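Local coordinates for protein lactose Operon Repressor (Escherichia coli, PDB 1JYE) that probably represses transcription of the lactose operon by binding operator DNA, seen here as a dimeric variant that lacks its C-terminal end, at residues A[132-137]-A[152-157]; A[181-186]-A[240-245]; A[227-232]-A[255-260]; A[289-294]-A[319-324]. The protein carries 1 engineered substitution. All blocks are in the same frame, centred on the assembly; numbering follows the deposited sequence.

Contact 1. Residues A[132-137]-A[152-157]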
loop_
_atom_site.group_PDB
_atom_site.type_symbol
_atom_site.label_atom_id
_atom_site.label_comp_id
_atom_site.label_asym_id
_atom_site.label_seq_id
_atom_site.Cartn_x
_atom_site.Cartn_y
_atom_site.Cartn_z
ATOM N N ASP A 132 9.563 3.055 -26.002
ATOM C CA ASP A 132 9.349 4.153 -25.068
ATOM C C ASP A 132 10.457 4.238 -24.021
ATOM O O ASP A 132 10.854 5.334 -23.620
ATOM C CB ASP A 132 7.985 4.027 -24.378
ATOM C CG ASP A 132 6.823 4.281 -25.326
ATOM O OD1 ASP A 132 7.044 4.909 -26.387
ATOM O OD2 ASP A 132 5.688 3.871 -25.006
ATOM N N ALA A 133 10.959 3.088 -23.573
ATOM C CA ALA A 133 12.030 3.085 -22.578
ATOM C C ALA A 133 13.287 3.689 -23.198
ATOM O O ALA A 133 14.004 4.461 -22.557
ATOM C CB ALA A 133 12.304 1.660 -22.094
ATOM N N ILE A 134 13.554 3.335 -24.451
ATOM C CA ILE A 134 14.720 3.872 -25.144
ATOM C C ILE A 134 14.560 5.386 -25.277
ATOM O O ILE A 134 15.520 6.140 -25.112
ATOM C CB ILE A 134 14.875 3.231 -26.540
ATOM C CG1 ILE A 134 15.307 1.768 -26.384
ATOM C CG2 ILE A 134 15.898 4.011 -27.370
ATOM C CD1 ILE A 134 15.326 0.984 -27.686
ATOM N N ALA A 135 13.336 5.825 -25.552
ATOM C CA ALA A 135 13.045 7.247 -25.697
ATOM C C ALA A 135 13.263 7.980 -24.374
ATOM O O ALA A 135 13.824 9.078 -24.342
ATOM C CB ALA A 135 11.614 7.439 -26.177
ATOM N N VAL A 136 12.816 7.377 -23.277
ATOM C CA VAL A 136 12.997 7.996 -21.969
ATOM C C VAL A 136 14.482 8.070 -21.621
ATOM O O VAL A 136 14.953 9.074 -21.085
ATOM C CB VAL A 136 12.249 7.208 -20.872
ATOM C CG1 VAL A 136 12.619 7.744 -19.489
ATOM C CG2 VAL A 136 10.749 7.330 -21.092
ATOM N N GLU A 137 15.228 7.016 -21.935
ATOM C CA GLU A 137 16.656 7.008 -21.644
ATOM C C GLU A 137 17.347 8.152 -22.386
ATOM O O GLU A 137 18.238 8.809 -21.846
ATOM C CB GLU A 137 17.285 5.677 -22.060
ATOM C CG GLU A 137 18.767 5.575 -21.732
ATOM C CD GLU A 137 19.426 4.362 -22.360
ATOM O OE1 GLU A 137 19.385 4.239 -23.601
ATOM O OE2 GLU A 137 19.987 3.532 -21.613
ATOM N N ASP A 152 13.178 -7.330 -20.082
ATOM C CA ASP A 152 14.609 -7.522 -19.896
ATOM C C ASP A 152 15.348 -7.565 -21.233
ATOM O O ASP A 152 16.570 -7.702 -21.273
ATOM C CB ASP A 152 14.876 -8.797 -19.085
ATOM C CG ASP A 152 14.149 -10.011 -19.635
ATOM O OD1 ASP A 152 12.919 -9.934 -19.837
ATOM O OD2 ASP A 152 14.812 -11.050 -19.849
ATOM N N GLN A 153 14.598 -7.430 -22.324
ATOM C CA GLN A 153 15.184 -7.448 -23.659
ATOM C C GLN A 153 15.536 -6.045 -24.148
ATOM O O GLN A 153 16.306 -5.888 -25.094
ATOM C CB GLN A 153 14.222 -8.107 -24.651
ATOM C CG GLN A 153 13.957 -9.580 -24.378
ATOM C CD GLN A 153 15.228 -10.407 -24.383
ATOM O OE1 GLN A 153 16.013 -10.352 -25.330
ATOM N NE2 GLN A 153 15.434 -11.183 -23.326
ATOM N N THR A 154 14.971 -5.026 -23.507
ATOM C CA THR A 154 15.243 -3.649 -23.905
ATOM C C THR A 154 16.681 -3.279 -23.538
ATOM O O THR A 154 17.108 -3.467 -22.399
ATOM C CB THR A 154 14.260 -2.681 -23.227
ATOM O OG1 THR A 154 12.921 -3.137 -23.460
ATOM C CG2 THR A 154 14.414 -1.274 -23.796
ATOM N N PRO A 155 17.443 -2.745 -24.508
ATOM C CA PRO A 155 18.842 -2.340 -24.343
ATOM C C PRO A 155 19.115 -1.095 -23.506
ATOM O O PRO A 155 19.675 -0.112 -24.001
ATOM C CB PRO A 155 19.316 -2.178 -25.783
ATOM C CG PRO A 155 18.102 -1.617 -26.443
ATOM C CD PRO A 155 16.993 -2.497 -25.891
ATOM N N ILE A 156 18.716 -1.142 -22.240
ATOM C CA ILE A 156 18.942 -0.045 -21.306
ATOM C C ILE A 156 19.353 -0.675 -19.981
ATOM O O ILE A 156 19.357 -1.898 -19.860
ATOM C CB ILE A 156 17.658 0.815 -21.110
ATOM C CG1 ILE A 156 16.436 -0.077 -20.853
ATOM C CG2 ILE A 156 17.407 1.654 -22.355
ATOM C CD1 ILE A 156 16.419 -0.765 -19.514
ATOM N N ASN A 157 19.713 0.144 -18.997
ATOM C CA ASN A 157 20.095 -0.387 -17.691
ATOM C C ASN A 157 18.809 -0.683 -16.939
ATOM O O ASN A 157 17.940 0.181 -16.832
ATOM C CB ASN A 157 20.926 0.634 -16.911
ATOM C CG ASN A 157 22.249 0.934 -17.582
ATOM O OD1 ASN A 157 22.936 0.028 -18.048
ATOM N ND2 ASN A 157 22.618 2.208 -17.624
HETATM O O HOH W 1 19.536 3.013 -19.068
HETATM O O HOH W 2 19.388 2.178 -25.702
#
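Glu137 OE2 accepts a hydrogen bond from a water 2.6 Å away, and this water in turn accepts a hydrogen bond from the backbone N of Asn157, 2.9 Å away. The other carboxylate oxygen, Glu137 OE1, is joined through a second water to Pro155 O, so two single-water bridges tie the helix side chain to the backbone before and after Ile156. Between them sits Ile156 CG2, which lies 3.3 Å from Glu137 OE2 and only slightly farther from CD and OE1; the methyl thus meets the whole carboxylate rather than one oxygen. With CG anti to the backbone N (chi1 -178°) and the chain extended beyond it, Glu137 slides past Ile156 in the opposite direction. An alanine here would probably leave both waters without their carboxylate acceptor and open a gap over Ile156 CG2. One turn back the contact is apolar: Ile134 CD1 touches Pro155 CG at 4.0 Å, and Ala133 CB meets Thr154 CG2, also at 4.0 Å. The hydroxyl of Thr154 is bonded instead to Asp130. Pro155 centres an inverse gamma turn, closed by Ile156 N to Thr154 O at 2.8 Å. Helix 130-139 is thereby docked on the loop between the last strand of the parallel sheet and strand 158-161, which crosses to the other lobe, a topology characteristic of periplasmic binding protein-like folds.

Contact 2. Residues A[181-186]-A[240-245]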
loop_
_atom_site.group_PDB
_atom_site.type_symbol
_atom_site.label_atom_id
_atom_site.label_comp_id
_atom_site.label_asym_id
_atom_site.label_seq_id
_atom_site.Cartn_x
_atom_site.Cartn_y
_atom_site.Cartn_z
ATOM N N GLN A 181 -8.775 -27.152 -16.297
ATOM C CA GLN A 181 -9.720 -26.074 -16.602
ATOM C C GLN A 181 -9.239 -24.831 -15.867
ATOM O O GLN A 181 -9.593 -24.607 -14.709
ATOM C CB GLN A 181 -11.124 -26.441 -16.113
ATOM C CG GLN A 181 -11.767 -27.614 -16.836
ATOM C CD GLN A 181 -12.099 -27.295 -18.280
ATOM O OE1 GLN A 181 -11.224 -27.280 -19.144
ATOM N NE2 GLN A 181 -13.371 -27.024 -18.545
ATOM N N ILE A 182 -8.450 -24.013 -16.554
ATOM C CA ILE A 182 -7.867 -22.827 -15.944
ATOM C C ILE A 182 -8.262 -21.505 -16.589
ATOM O O ILE A 182 -8.363 -21.400 -17.809
ATOM C CB ILE A 182 -6.331 -22.961 -15.954
ATOM C CG1 ILE A 182 -5.937 -24.242 -15.210
ATOM C CG2 ILE A 182 -5.677 -21.731 -15.319
ATOM C CD1 ILE A 182 -4.474 -24.610 -15.318
ATOM N N ALA A 183 -8.492 -20.494 -15.755
ATOM C CA ALA A 183 -8.849 -19.173 -16.248
ATOM C C ALA A 183 -7.742 -18.204 -15.858
ATOM O O ALA A 183 -7.061 -18.404 -14.849
ATOM C CB ALA A 183 -10.182 -18.719 -15.654
ATOM N N LEU A 184 -7.560 -17.167 -16.667
ATOM C CA LEU A 184 -6.533 -16.164 -16.420
ATOM C C LEU A 184 -7.144 -14.797 -16.160
ATOM O O LEU A 184 -8.086 -14.393 -16.838
ATOM C CB LEU A 184 -5.600 -16.043 -17.629
ATOM C CG LEU A 184 -4.970 -17.320 -18.191
ATOM C CD1 LEU A 184 -4.107 -16.962 -19.404
ATOM C CD2 LEU A 184 -4.143 -18.008 -17.122
ATOM N N LEU A 185 -6.613 -14.088 -15.169
ATOM C CA LEU A 185 -7.077 -12.737 -14.873
ATOM C C LEU A 185 -5.823 -11.880 -14.916
ATOM O O LEU A 185 -5.049 -11.835 -13.958
ATOM C CB LEU A 185 -7.736 -12.655 -13.492
ATOM C CG LEU A 185 -8.134 -11.237 -13.056
ATOM C CD1 LEU A 185 -8.941 -10.548 -14.154
ATOM C CD2 LEU A 185 -8.943 -11.315 -11.769
ATOM N N ALA A 186 -5.628 -11.214 -16.048
ATOM C CA ALA A 186 -4.454 -10.383 -16.274
ATOM C C ALA A 186 -4.560 -8.988 -15.686
ATOM O O ALA A 186 -5.649 -8.513 -15.365
ATOM C CB ALA A 186 -4.184 -10.283 -17.778
ATOM N N THR A 240 -11.504 -24.659 -12.560
ATOM C CA THR A 240 -11.181 -25.309 -11.300
ATOM C C THR A 240 -10.032 -24.526 -10.669
ATOM O O THR A 240 -9.733 -24.684 -9.490
ATOM C CB THR A 240 -10.769 -26.790 -11.485
ATOM O OG1 THR A 240 -9.659 -26.884 -12.386
ATOM C CG2 THR A 240 -11.942 -27.602 -12.023
ATOM N N ALA A 241 -9.398 -23.665 -11.462
ATOM C CA ALA A 241 -8.291 -22.855 -10.963
ATOM C C ALA A 241 -8.142 -21.552 -11.738
ATOM O O ALA A 241 -8.498 -21.465 -12.914
ATOM C CB ALA A 241 -6.987 -23.651 -11.028
ATOM N N MET A 242 -7.610 -20.540 -11.061
ATOM C CA MET A 242 -7.398 -19.235 -11.667
ATOM C C MET A 242 -5.996 -18.714 -11.384
ATOM O O MET A 242 -5.499 -18.829 -10.265
ATOM C CB MET A 242 -8.399 -18.211 -11.111
ATOM C CG MET A 242 -9.860 -18.465 -11.435
ATOM S SD MET A 242 -10.906 -17.187 -10.686
ATOM C CE MET A 242 -10.608 -15.806 -11.771
ATOM N N LEU A 243 -5.355 -18.162 -12.411
ATOM C CA LEU A 243 -4.046 -17.538 -12.259
ATOM C C LEU A 243 -4.397 -16.052 -12.287
ATOM O O LEU A 243 -4.960 -15.565 -13.267
ATOM C CB LEU A 243 -3.130 -17.900 -13.436
ATOM C CG LEU A 243 -2.531 -19.304 -13.349
ATOM C CD1 LEU A 243 -2.016 -19.739 -14.720
ATOM C CD2 LEU A 243 -1.415 -19.319 -12.314
ATOM N N VAL A 244 -4.092 -15.338 -11.205
ATOM C CA VAL A 244 -4.420 -13.914 -11.114
ATOM C C VAL A 244 -3.151 -13.058 -11.078
ATOM O O VAL A 244 -2.175 -13.410 -10.415
ATOM C CB VAL A 244 -5.298 -13.655 -9.868
ATOM C CG1 VAL A 244 -5.759 -12.209 -9.841
ATOM C CG2 VAL A 244 -6.499 -14.597 -9.893
ATOM N N ALA A 245 -3.187 -11.929 -11.787
ATOM C CA ALA A 245 -2.031 -11.049 -11.940
ATOM C C ALA A 245 -1.416 -10.415 -10.696
ATOM O O ALA A 245 -0.261 -9.998 -10.732
ATOM C CB ALA A 245 -2.338 -9.975 -12.987
HETATM O O HOH W 3 -9.420 -28.991 -13.946
#
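Leu184 and Leu243 lie side by side and point the same way from neighbouring parallel strands, the two central ones of the Rossmann-like sheet in the C-terminal lobe. Leu184 CD2 reaches to 3.6 Å from Leu243 CD1, and Ile182 CG2 approaches the same CD1 at 4.2 Å. This face, which Ala241 shares, is covered by helices 163-177 and 192-207. On the other face Leu185 and Val244 repeat the side-by-side arrangement: with CG anti to the backbone N (chi1 175°), Leu185 brings CG to 4.1 Å and CD2 to 3.8 Å from Val244 CG1. Ala183 and Met242 complete that face, beneath helix 222-234. The N-to-C directions of the two short strands differ by 22°, and the pairing nevertheless stays in register: Ala183 N bonds Ala241 O, Leu243 N bonds Ala183 O, and Leu185 N bonds Leu243 O at 2.9 Å. At the N-terminal end Gln181 O accepts hydrogen bonds from Thr240 N and, weakly, Ala241 N; Thr240 OG1 is bonded to His179 and to a water, which accepts one from Gln181 N. At the C-terminal end Ala245 N bonds Leu185 O at 2.9 Å with an N-H...O angle of 142°, and Ala245 CB lies 3.4 Å from the same oxygen.

Contact 3. Residues A[227-232]-A[255-260]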
loop_
_atom_site.group_PDB
_atom_site.type_symbol
_atom_site.label_atom_id
_atom_site.label_comp_id
_atom_site.label_asym_id
_atom_site.label_seq_id
_atom_site.Cartn_x
_atom_site.Cartn_y
_atom_site.Cartn_z
ATOM N N GLN A 227 -15.122 -8.009 -9.898
ATOM C CA GLN A 227 -15.999 -7.794 -11.046
ATOM C C GLN A 227 -15.738 -8.774 -12.183
ATOM O O GLN A 227 -16.665 -9.395 -12.700
ATOM C CB GLN A 227 -15.849 -6.364 -11.561
ATOM C CG GLN A 227 -16.183 -5.300 -10.526
ATOM C CD GLN A 227 -15.948 -3.890 -11.033
ATOM O OE1 GLN A 227 -14.883 -3.578 -11.567
ATOM N NE2 GLN A 227 -16.938 -3.026 -10.855
ATOM N N GLN A 228 -14.477 -8.914 -12.574
ATOM C CA GLN A 228 -14.134 -9.821 -13.666
ATOM C C GLN A 228 -14.482 -11.267 -13.350
ATOM O O GLN A 228 -14.987 -12.001 -14.210
ATOM C CB GLN A 228 -12.643 -9.706 -14.002
ATOM C CG GLN A 228 -12.263 -8.370 -14.619
ATOM C CD GLN A 228 -13.068 -8.068 -15.870
ATOM O OE1 GLN A 228 -13.138 -8.887 -16.784
ATOM N NE2 GLN A 228 -13.677 -6.887 -15.916
ATOM N N THR A 229 -14.219 -11.685 -12.116
ATOM C CA THR A 229 -14.509 -13.053 -11.717
ATOM C C THR A 229 -16.016 -13.292 -11.651
ATOM O O THR A 229 -16.501 -14.339 -12.077
ATOM C CB THR A 229 -13.853 -13.380 -10.365
ATOM O OG1 THR A 229 -12.439 -13.167 -10.473
ATOM C CG2 THR A 229 -14.106 -14.834 -9.978
ATOM N N MET A 230 -16.760 -12.325 -11.121
ATOM C CA MET A 230 -18.209 -12.470 -11.047
ATOM C C MET A 230 -18.793 -12.557 -12.454
ATOM O O MET A 230 -19.709 -13.339 -12.705
ATOM C CB MET A 230 -18.845 -11.288 -10.308
ATOM C CG MET A 230 -18.731 -11.353 -8.795
ATOM S SD MET A 230 -19.471 -12.847 -8.097
ATOM C CE MET A 230 -21.054 -12.847 -8.884
ATOM N N GLN A 231 -18.259 -11.755 -13.371
ATOM C CA GLN A 231 -18.750 -11.757 -14.748
ATOM C C GLN A 231 -18.491 -13.103 -15.409
ATOM O O GLN A 231 -19.331 -13.612 -16.155
ATOM C CB GLN A 231 -18.087 -10.636 -15.553
ATOM C CG GLN A 231 -18.469 -9.242 -15.071
ATOM C CD GLN A 231 -17.860 -8.132 -15.906
ATOM O OE1 GLN A 231 -17.949 -6.955 -15.553
ATOM N NE2 GLN A 231 -17.241 -8.498 -17.021
ATOM N N MET A 232 -17.324 -13.674 -15.130
ATOM C CA MET A 232 -16.950 -14.972 -15.678
ATOM C C MET A 232 -17.892 -16.049 -15.149
ATOM O O MET A 232 -18.440 -16.848 -15.914
ATOM C CB MET A 232 -15.512 -15.312 -15.283
ATOM C CG MET A 232 -15.067 -16.702 -15.708
ATOM S SD MET A 232 -13.428 -17.104 -15.091
ATOM C CE MET A 232 -13.789 -17.392 -13.349
ATOM N N ARG A 255 -13.287 -13.305 -3.221
ATOM C CA ARG A 255 -14.570 -12.847 -2.706
ATOM C C ARG A 255 -15.684 -13.251 -3.671
ATOM O O ARG A 255 -16.745 -13.706 -3.247
ATOM C CB ARG A 255 -14.587 -11.326 -2.524
ATOM C CG ARG A 255 -15.953 -10.823 -2.074
ATOM C CD ARG A 255 -16.063 -9.309 -2.024
ATOM N NE ARG A 255 -17.474 -8.925 -2.046
ATOM C CZ ARG A 255 -17.944 -7.809 -2.591
ATOM N NH1 ARG A 255 -17.122 -6.939 -3.160
ATOM N NH2 ARG A 255 -19.253 -7.584 -2.605
ATOM N N ALA A 256 -15.439 -13.093 -4.968
ATOM C CA ALA A 256 -16.440 -13.448 -5.973
ATOM C C ALA A 256 -16.768 -14.935 -5.880
ATOM O O ALA A 256 -17.935 -15.329 -5.887
ATOM C CB ALA A 256 -15.923 -13.110 -7.373
ATOM N N ILE A 257 -15.728 -15.755 -5.798
ATOM C CA ILE A 257 -15.888 -17.200 -5.694
ATOM C C ILE A 257 -16.736 -17.556 -4.475
ATOM O O ILE A 257 -17.714 -18.300 -4.572
ATOM C CB ILE A 257 -14.510 -17.889 -5.572
ATOM C CG1 ILE A 257 -13.731 -17.716 -6.879
ATOM C CG2 ILE A 257 -14.680 -19.367 -5.238
ATOM C CD1 ILE A 257 -12.255 -18.050 -6.768
ATOM N N THR A 258 -16.360 -17.000 -3.330
ATOM C CA THR A 258 -17.060 -17.268 -2.081
ATOM C C THR A 258 -18.522 -16.828 -2.093
ATOM O O THR A 258 -19.401 -17.577 -1.668
ATOM C CB THR A 258 -16.340 -16.584 -0.903
ATOM O OG1 THR A 258 -14.973 -17.012 -0.871
ATOM C CG2 THR A 258 -17.006 -16.954 0.417
ATOM N N GLU A 259 -18.790 -15.622 -2.583
ATOM C CA GLU A 259 -20.158 -15.124 -2.616
ATOM C C GLU A 259 -21.008 -15.862 -3.643
ATOM O O GLU A 259 -22.238 -15.785 -3.608
ATOM C CB GLU A 259 -20.173 -13.615 -2.882
ATOM C CG GLU A 259 -19.341 -12.825 -1.873
ATOM C CD GLU A 259 -19.668 -11.343 -1.835
ATOM O OE1 GLU A 259 -20.092 -10.787 -2.869
ATOM O OE2 GLU A 259 -19.480 -10.727 -0.763
ATOM N N SER A 260 -20.352 -16.584 -4.549
ATOM C CA SER A 260 -21.061 -17.349 -5.569
ATOM C C SER A 260 -21.431 -18.725 -5.021
ATOM O O SER A 260 -21.974 -19.568 -5.739
ATOM C CB SER A 260 -20.192 -17.508 -6.820
ATOM O OG SER A 260 -20.008 -16.264 -7.471
#
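This is a helix-helix contact between Met230 and Thr229 of helix 222-234 and Ala256 near the end of helix 247-259, with Ser260 just beyond it; the two are successive helices of the Rossmann-like C-terminal lobe. In the chain they flank strand 241-244, one before it and one after, as in a beta-alpha-beta-alpha succession. The local axes come within 8.8 Å and their N-to-C directions differ by 40°. The small side chain of Ala256 permits the close approach: its CB is 3.6 Å from Thr229 CG2 on one residue and equally 3.6 Å from Met230 CG on the next. CG2 of Thr229 is anti to the backbone N, whereas its hydroxyl bonds Gly225 O within its own helix. Met230 bends at chi2 (-58°), placing SD 3.5 Å from Ser260 OG and near Ala256 CB as well. An alanine in place of Met230 removes CG, SD and CE, and would probably open a gap over Ala256 CB and beside Ser260 OG. No hydrogen bond crosses the interface, so the evidence is for van der Waals packing. Beyond it, Arg255 makes a cation-pi contact with Phe226, and Arg255, Thr258 and Glu259 pack on Ser280, Ile283 and Pro285 of the second subunit, respectively. Arg255 NE also forms a salt bridge with Glu259 OE2 one turn on, the oxygen lying in the guanidinium plane. Ser260 OG, besides facing the sulfur, donates to Ala256 O at 2.8 Å.

Contact 4. Residues A[289-294]-A[319-324]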
loop_
_atom_site.group_PDB
_atom_site.type_symbol
_atom_site.label_atom_id
_atom_site.label_comp_id
_atom_site.label_asym_id
_atom_site.label_seq_id
_atom_site.Cartn_x
_atom_site.Cartn_y
_atom_site.Cartn_z
ATOM N N ILE A 289 3.096 -15.719 -5.851
ATOM C CA ILE A 289 4.466 -15.647 -6.345
ATOM C C ILE A 289 5.132 -14.468 -5.651
ATOM O O ILE A 289 4.694 -13.324 -5.786
ATOM C CB ILE A 289 4.509 -15.396 -7.865
ATOM C CG1 ILE A 289 3.755 -16.507 -8.600
ATOM C CG2 ILE A 289 5.956 -15.291 -8.331
ATOM C CD1 ILE A 289 4.297 -17.902 -8.354
ATOM N N LYS A 290 6.193 -14.745 -4.906
ATOM C CA LYS A 290 6.878 -13.683 -4.192
ATOM C C LYS A 290 7.806 -12.829 -5.042
ATOM O O LYS A 290 8.699 -13.341 -5.718
ATOM C CB LYS A 290 7.678 -14.265 -3.023
ATOM C CG LYS A 290 8.502 -13.225 -2.267
ATOM C CD LYS A 290 9.236 -13.866 -1.094
ATOM C CE LYS A 290 10.051 -12.839 -0.321
ATOM N NZ LYS A 290 10.712 -13.457 0.862
ATOM N N GLN A 291 7.569 -11.520 -5.010
ATOM C CA GLN A 291 8.413 -10.550 -5.700
ATOM C C GLN A 291 8.941 -9.696 -4.553
ATOM O O GLN A 291 8.186 -8.947 -3.937
ATOM C CB GLN A 291 7.612 -9.666 -6.658
ATOM C CG GLN A 291 6.954 -10.405 -7.810
ATOM C CD GLN A 291 6.594 -9.474 -8.948
ATOM O OE1 GLN A 291 7.328 -9.371 -9.934
ATOM N NE2 GLN A 291 5.471 -8.776 -8.813
ATOM N N ASP A 292 10.233 -9.817 -4.271
ATOM C CA ASP A 292 10.851 -9.076 -3.170
ATOM C C ASP A 292 11.095 -7.609 -3.529
ATOM O O ASP A 292 12.203 -7.222 -3.899
ATOM C CB ASP A 292 12.160 -9.765 -2.781
ATOM C CG ASP A 292 12.686 -9.309 -1.434
ATOM O OD1 ASP A 292 13.537 -10.025 -0.867
ATOM O OD2 ASP A 292 12.258 -8.239 -0.948
ATOM N N PHE A 293 10.050 -6.797 -3.406
ATOM C CA PHE A 293 10.138 -5.379 -3.740
ATOM C C PHE A 293 11.190 -4.635 -2.934
ATOM O O PHE A 293 11.818 -3.701 -3.434
ATOM C CB PHE A 293 8.777 -4.702 -3.556
ATOM C CG PHE A 293 7.691 -5.280 -4.417
ATOM C CD1 PHE A 293 7.811 -5.279 -5.804
ATOM C CD2 PHE A 293 6.554 -5.836 -3.843
ATOM C CE1 PHE A 293 6.812 -5.824 -6.607
ATOM C CE2 PHE A 293 5.547 -6.385 -4.641
ATOM C CZ PHE A 293 5.679 -6.378 -6.024
ATOM N N ARG A 294 11.385 -5.041 -1.684
ATOM C CA ARG A 294 12.378 -4.389 -0.843
ATOM C C ARG A 294 13.758 -4.604 -1.454
ATOM O O ARG A 294 14.567 -3.677 -1.542
ATOM C CB ARG A 294 12.349 -4.970 0.569
ATOM C CG ARG A 294 13.216 -4.211 1.560
ATOM C CD ARG A 294 13.640 -5.100 2.719
ATOM N NE ARG A 294 14.995 -5.622 2.545
ATOM C CZ ARG A 294 15.385 -6.417 1.552
ATOM N NH1 ARG A 294 14.524 -6.802 0.620
ATOM N NH2 ARG A 294 16.644 -6.822 1.484
ATOM N N LEU A 319 15.975 -10.532 -11.262
ATOM C CA LEU A 319 15.896 -10.959 -9.870
ATOM C C LEU A 319 14.994 -12.176 -9.797
ATOM O O LEU A 319 13.986 -12.260 -10.497
ATOM C CB LEU A 319 15.323 -9.850 -8.989
ATOM C CG LEU A 319 16.167 -8.587 -8.827
ATOM C CD1 LEU A 319 15.423 -7.599 -7.935
ATOM C CD2 LEU A 319 17.516 -8.940 -8.220
ATOM N N PRO A 320 15.343 -13.142 -8.941
ATOM C CA PRO A 320 14.527 -14.348 -8.809
ATOM C C PRO A 320 13.203 -14.124 -8.087
ATOM O O PRO A 320 13.019 -13.130 -7.378
ATOM C CB PRO A 320 15.444 -15.293 -8.037
ATOM C CG PRO A 320 16.184 -14.350 -7.131
ATOM C CD PRO A 320 16.532 -13.207 -8.071
ATOM N N VAL A 321 12.283 -15.056 -8.297
ATOM C CA VAL A 321 10.980 -15.043 -7.650
ATOM C C VAL A 321 10.789 -16.466 -7.144
ATOM O O VAL A 321 11.541 -17.370 -7.519
ATOM C CB VAL A 321 9.832 -14.686 -8.629
ATOM C CG1 VAL A 321 10.028 -13.269 -9.160
ATOM C CG2 VAL A 321 9.779 -15.695 -9.783
ATOM N N SER A 322 9.800 -16.670 -6.287
ATOM C CA SER A 322 9.546 -17.999 -5.756
ATOM C C SER A 322 8.062 -18.200 -5.515
ATOM O O SER A 322 7.299 -17.238 -5.424
ATOM C CB SER A 322 10.319 -18.207 -4.448
ATOM O OG SER A 322 9.877 -17.310 -3.446
ATOM N N LEU A 323 7.659 -19.461 -5.430
ATOM C CA LEU A 323 6.270 -19.815 -5.188
ATOM C C LEU A 323 6.049 -19.964 -3.690
ATOM O O LEU A 323 6.809 -20.653 -3.010
ATOM C CB LEU A 323 5.940 -21.141 -5.875
ATOM C CG LEU A 323 4.584 -21.785 -5.576
ATOM C CD1 LEU A 323 3.470 -20.944 -6.182
ATOM C CD2 LEU A 323 4.557 -23.202 -6.156
ATOM N N VAL A 324 5.011 -19.311 -3.182
ATOM C CA VAL A 324 4.676 -19.392 -1.763
ATOM C C VAL A 324 3.374 -20.176 -1.692
ATOM O O VAL A 324 2.314 -19.663 -2.041
ATOM C CB VAL A 324 4.466 -17.989 -1.155
ATOM C CG1 VAL A 324 4.110 -18.113 0.320
ATOM C CG2 VAL A 324 5.727 -17.151 -1.334
HETATM O O HOH W 4 11.445 -12.060 -5.415
#
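The interlobe connection of this fold contains the antiparallel pairing of strands 288-290 and 316-324, in which Ile289 and Leu323 form a non-hydrogen-bonded pair. Their side chains cross obliquely, Ile289 CD1 lying 3.8 Å from Leu323 CD1. With CG1 of Ile289 beside the backbone N (chi1 -58°), the other branch, CG2, is anti to that N and meets Val321 CB at 3.9 Å. Next along, Lys290 N donates to Ser322 O at 2.8 Å, with an N-H...O angle of 156°. Lys290 CB rests against Val324 CG2, while Lys290 O is approached by Val321 CB at 3.4 Å. Toward Asp292 and Pro320 one water links the two backbones: it donates to Pro320 O, at 2.7 Å, and to Lys290 O, and accepts a hydrogen bond from Asp292 N. Asp292 then turns the chain through an inverse gamma turn and N-caps helix 293-308, its OD2 accepting a hydrogen bond from Leu295 N and also bridging to Arg294. Gln291 points away from the partner strand, its NE2 bonded to Asp274 and to a glycerol, probably from the crystallisation liquor. Such crossing strands beside a cleft are characteristic of the hinge in periplasmic binding protein-like folds, consistent with the inducer-binding region of the LacI family.

Overall arrangement
Contacts 2 and 3 form one unit of the C-terminal lobe: their centres are 12 Å apart, and Met242 CE packs 3.5 Å from Thr229 OG1 while Met232 SD rests on Ala183 CB, so helix 222-234 is shared between sheet and helix layer. Contact 1 belongs to the other lobe, its centre 30 Å from that of contact 2 and on the opposite side of the chain's centre. Contact 4 lies between the lobes, with nearest atoms about 8 Å from contact 1 and about 6 Å from contact 2. The glycerol, about 3 Å from the Gln291 side chain, lies at contact 4 and may mark the cleft. Contact 3 reaches the second subunit.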